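PDB 2PFV: exocyst complex component EXO70 from Saccharomyces cerevisiae, which serves as a subunit of the exocyst, which tethers secretory vesicles to sites of exocytosis, and helps this complex assemble. Local coordinates for residues D49-I54 against H73-I78. Residues are numbered along the deposited sequence; the frame is centred on the assembly and turned at random.
Sequences DMLEDI and HLEQLI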
ATOM      1  N   ASP A  49     -16.730 -60.348   7.222  1.00 27.55           N
ATOM      2  CA  ASP A  49     -17.763 -61.021   6.439  1.00 29.28           C
ATOM      3  C   ASP A  49     -18.207 -62.315   7.126  1.00 29.65           C
ATOM      4  O   ASP A  49     -19.376 -62.695   7.038  1.00 30.09           O
ATOM      5  CB  ASP A  49     -17.255 -61.330   5.013  1.00 29.36           C
ATOM      6  CG  ASP A  49     -16.978 -60.065   4.197  1.00 30.75           C
ATOM      7  OD1 ASP A  49     -17.493 -58.993   4.567  1.00 30.37           O
ATOM      8  OD2 ASP A  49     -16.251 -60.139   3.178  1.00 32.15           O
ATOM      9  N   MET A  50     -17.276 -62.989   7.805  1.00 27.15           N
ATOM     10  CA  MET A  50     -17.607 -64.227   8.508  1.00 26.81           C
ATOM     11  C   MET A  50     -18.551 -63.876   9.638  1.00 25.08           C
ATOM     12  O   MET A  50     -19.573 -64.522   9.829  1.00 23.55           O
ATOM     13  CB  MET A  50     -16.352 -64.902   9.092  1.00 25.42           C
ATOM     14  CG  MET A  50     -16.630 -66.203   9.873  1.00 27.86           C
ATOM     15  SD  MET A  50     -15.166 -67.075  10.583  1.00 22.11           S
ATOM     16  CE  MET A  50     -14.402 -67.679   9.022  1.00 30.94           C
ATOM     17  N   LEU A  51     -18.189 -62.835  10.382  1.00 27.33           N
ATOM     18  CA  LEU A  51     -18.977 -62.377  11.517  1.00 28.18           C
ATOM     19  C   LEU A  51     -20.404 -62.047  11.106  1.00 30.23           C
ATOM     20  O   LEU A  51     -21.357 -62.412  11.794  1.00 30.47           O
ATOM     21  CB  LEU A  51     -18.315 -61.149  12.152  1.00 28.37           C
ATOM     22  CG  LEU A  51     -19.074 -60.512  13.319  1.00 29.71           C
ATOM     23  CD1 LEU A  51     -19.288 -61.538  14.408  1.00 30.45           C
ATOM     24  CD2 LEU A  51     -18.291 -59.326  13.854  1.00 31.23           C
ATOM     25  N   GLU A  52     -20.555 -61.370   9.978  1.00 30.91           N
ATOM     26  CA  GLU A  52     -21.878 -61.009   9.518  1.00 35.97           C
ATOM     27  C   GLU A  52     -22.679 -62.230   9.060  1.00 34.46           C
ATOM     28  O   GLU A  52     -23.873 -62.338   9.348  1.00 32.82           O
ATOM     29  CB  GLU A  52     -21.784 -59.984   8.387  1.00 40.40           C
ATOM     30  CG  GLU A  52     -23.037 -59.159   8.257  1.00 48.16           C
ATOM     31  CD  GLU A  52     -23.448 -58.567   9.596  1.00 52.88           C
ATOM     32  OE1 GLU A  52     -22.628 -57.842  10.207  1.00 54.42           O
ATOM     33  OE2 GLU A  52     -24.585 -58.835  10.041  1.00 57.69           O
ATOM     34  N   ASP A  53     -22.021 -63.150   8.362  1.00 34.19           N
ATOM     35  CA  ASP A  53     -22.689 -64.355   7.869  1.00 35.91           C
ATOM     36  C   ASP A  53     -23.235 -65.273   8.965  1.00 36.65           C
ATOM     37  O   ASP A  53     -24.111 -66.098   8.699  1.00 38.38           O
ATOM     38  CB  ASP A  53     -21.745 -65.188   6.990  1.00 37.57           C
ATOM     39  CG  ASP A  53     -21.327 -64.471   5.720  1.00 39.12           C
ATOM     40  OD1 ASP A  53     -22.069 -63.581   5.247  1.00 37.72           O
ATOM     41  OD2 ASP A  53     -20.251 -64.826   5.181  1.00 42.11           O
ATOM     42  N   ILE A  54     -22.724 -65.152  10.187  1.00 35.92           N
ATOM     43  CA  ILE A  54     -23.189 -66.022  11.265  1.00 37.79           C
ATOM     44  C   ILE A  54     -24.088 -65.364  12.312  1.00 39.22           C
ATOM     45  O   ILE A  54     -24.648 -66.056  13.161  1.00 37.97           O
ATOM     46  CB  ILE A  54     -22.004 -66.687  11.995  1.00 36.67           C
ATOM     47  CG1 ILE A  54     -21.194 -65.637  12.755  1.00 36.00           C
ATOM     48  CG2 ILE A  54     -21.130 -67.419  10.989  1.00 36.88           C
ATOM     49  CD1 ILE A  54     -20.020 -66.215  13.519  1.00 36.01           C
ATOM     50  N   HIS A  73     -14.668 -63.497  19.705  1.00 28.22           N
ATOM     51  CA  HIS A  73     -13.346 -63.652  19.144  1.00 29.02           C
ATOM     52  C   HIS A  73     -13.255 -62.862  17.841  1.00 26.77           C
ATOM     53  O   HIS A  73     -12.351 -62.054  17.665  1.00 26.53           O
ATOM     54  CB  HIS A  73     -13.042 -65.129  18.892  1.00 32.47           C
ATOM     55  CG  HIS A  73     -11.649 -65.366  18.405  1.00 36.53           C
ATOM     56  ND1 HIS A  73     -11.286 -66.489  17.696  1.00 41.02           N
ATOM     57  CD2 HIS A  73     -10.529 -64.613  18.518  1.00 38.67           C
ATOM     58  CE1 HIS A  73     -10.002 -66.417  17.389  1.00 41.62           C
ATOM     59  NE2 HIS A  73      -9.519 -65.288  17.877  1.00 40.13           N
ATOM     60  N   LEU A  74     -14.197 -63.075  16.928  1.00 26.69           N
ATOM     61  CA  LEU A  74     -14.170 -62.340  15.661  1.00 26.13           C
ATOM     62  C   LEU A  74     -14.234 -60.836  15.914  1.00 27.21           C
ATOM     63  O   LEU A  74     -13.430 -60.060  15.373  1.00 23.63           O
ATOM     64  CB  LEU A  74     -15.337 -62.770  14.758  1.00 27.67           C
ATOM     65  CG  LEU A  74     -15.114 -63.880  13.713  1.00 31.33           C
ATOM     66  CD1 LEU A  74     -13.994 -64.829  14.127  1.00 33.43           C
ATOM     67  CD2 LEU A  74     -16.414 -64.644  13.520  1.00 29.68           C
ATOM     68  N   GLU A  75     -15.185 -60.410  16.741  1.00 25.84           N
ATOM     69  CA  GLU A  75     -15.318 -58.991  17.032  1.00 27.04           C
ATOM     70  C   GLU A  75     -14.021 -58.368  17.557  1.00 24.40           C
ATOM     71  O   GLU A  75     -13.566 -57.340  17.061  1.00 24.91           O
ATOM     72  CB  GLU A  75     -16.438 -58.767  18.052  1.00 31.79           C
ATOM     73  CG  GLU A  75     -17.818 -59.118  17.518  1.00 41.09           C
ATOM     74  CD  GLU A  75     -18.846 -59.343  18.621  1.00 46.20           C
ATOM     75  OE1 GLU A  75     -19.965 -59.799  18.300  1.00 48.53           O
ATOM     76  OE2 GLU A  75     -18.536 -59.065  19.804  1.00 48.33           O
ATOM     77  N   GLN A  76     -13.424 -58.993  18.559  1.00 23.43           N
ATOM     78  CA  GLN A  76     -12.209 -58.445  19.140  1.00 26.59           C
ATOM     79  C   GLN A  76     -10.997 -58.498  18.212  1.00 27.15           C
ATOM     80  O   GLN A  76     -10.219 -57.550  18.163  1.00 25.66           O
ATOM     81  CB  GLN A  76     -11.917 -59.141  20.465  1.00 27.01           C
ATOM     82  CG  GLN A  76     -13.008 -58.872  21.496  1.00 28.00           C
ATOM     83  CD  GLN A  76     -13.164 -57.402  21.777  1.00 30.27           C
ATOM     84  OE1 GLN A  76     -14.260 -56.934  22.083  1.00 32.65           O
ATOM     85  NE2 GLN A  76     -12.063 -56.654  21.681  1.00 29.67           N
ATOM     86  N   LEU A  77     -10.857 -59.588  17.462  1.00 26.40           N
ATOM     87  CA  LEU A  77      -9.740 -59.729  16.536  1.00 27.91           C
ATOM     88  C   LEU A  77      -9.798 -58.617  15.484  1.00 28.07           C
ATOM     89  O   LEU A  77      -8.779 -58.011  15.133  1.00 26.76           O
ATOM     90  CB  LEU A  77      -9.780 -61.117  15.874  1.00 27.48           C
ATOM     91  CG  LEU A  77      -8.665 -61.465  14.885  1.00 29.41           C
ATOM     92  CD1 LEU A  77      -7.289 -61.111  15.482  1.00 28.82           C
ATOM     93  CD2 LEU A  77      -8.758 -62.961  14.544  1.00 26.93           C
ATOM     94  N   ILE A  78     -10.999 -58.341  14.989  1.00 28.00           N
ATOM     95  CA  ILE A  78     -11.181 -57.291  13.995  1.00 26.42           C
ATOM     96  C   ILE A  78     -10.821 -55.952  14.631  1.00 27.63           C
ATOM     97  O   ILE A  78     -10.113 -55.131  14.040  1.00 28.10           O
ATOM     98  CB  ILE A  78     -12.644 -57.258  13.500  1.00 26.03           C
ATOM     99  CG1 ILE A  78     -12.930 -58.503  12.654  1.00 26.90           C
ATOM    100  CG2 ILE A  78     -12.910 -56.004  12.706  1.00 22.63           C
ATOM    101  CD1 ILE A  78     -14.406 -58.692  12.304  1.00 26.94           C
TER
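Leu51 and Leu74 meet at the centre of an antiparallel helix pair near the N-terminal end of this elongated, all-alpha rod. The pair joins helix 37-55 to helix 65-93, two consecutive helices within the Exo70 N-terminal family region. The axes of the two short segments come within 9.9 Å, and their N-to-C directions differ by 153°, so the helices run roughly antiparallel. Leu51 and Leu74 also set the register, with their CA atoms 6.3 Å apart. The two side chains lie alongside one another and point opposite ways. Leu51 CD1 lies 4.2 Å from CB of Leu74, while Leu74 CD2 reaches back to 4.0 Å from CA of Leu51. Each leucine therefore packs against the base of the other.

Leu74 CD2 is shared by three residues of helix 37-55. Besides the Leu51 backbone, it touches Met50 and Ile54. Met50 runs roughly perpendicular to Leu74, and both its CG and its SD lie against this methyl. Ile54 comes tip to tip, with CD1 3.9 Å from Leu74 CD2. Helix 14-29 adds to this apolar core: Leu17 packs on Ile54, and Ala21 on Leu74.

The other branch of Leu51 serves the rest of the contact. Its CG stands anti to the backbone N (chi1 177°), which sends the fork across to helix 65-93. CD2 then lies 4.2 Å from CD1 of Ile78. Glu75 contributes its aliphatic part at the partly exposed margin. Its chain passes Leu51 almost square-on, and its CG sits 3.7 Å from Leu51 CD2.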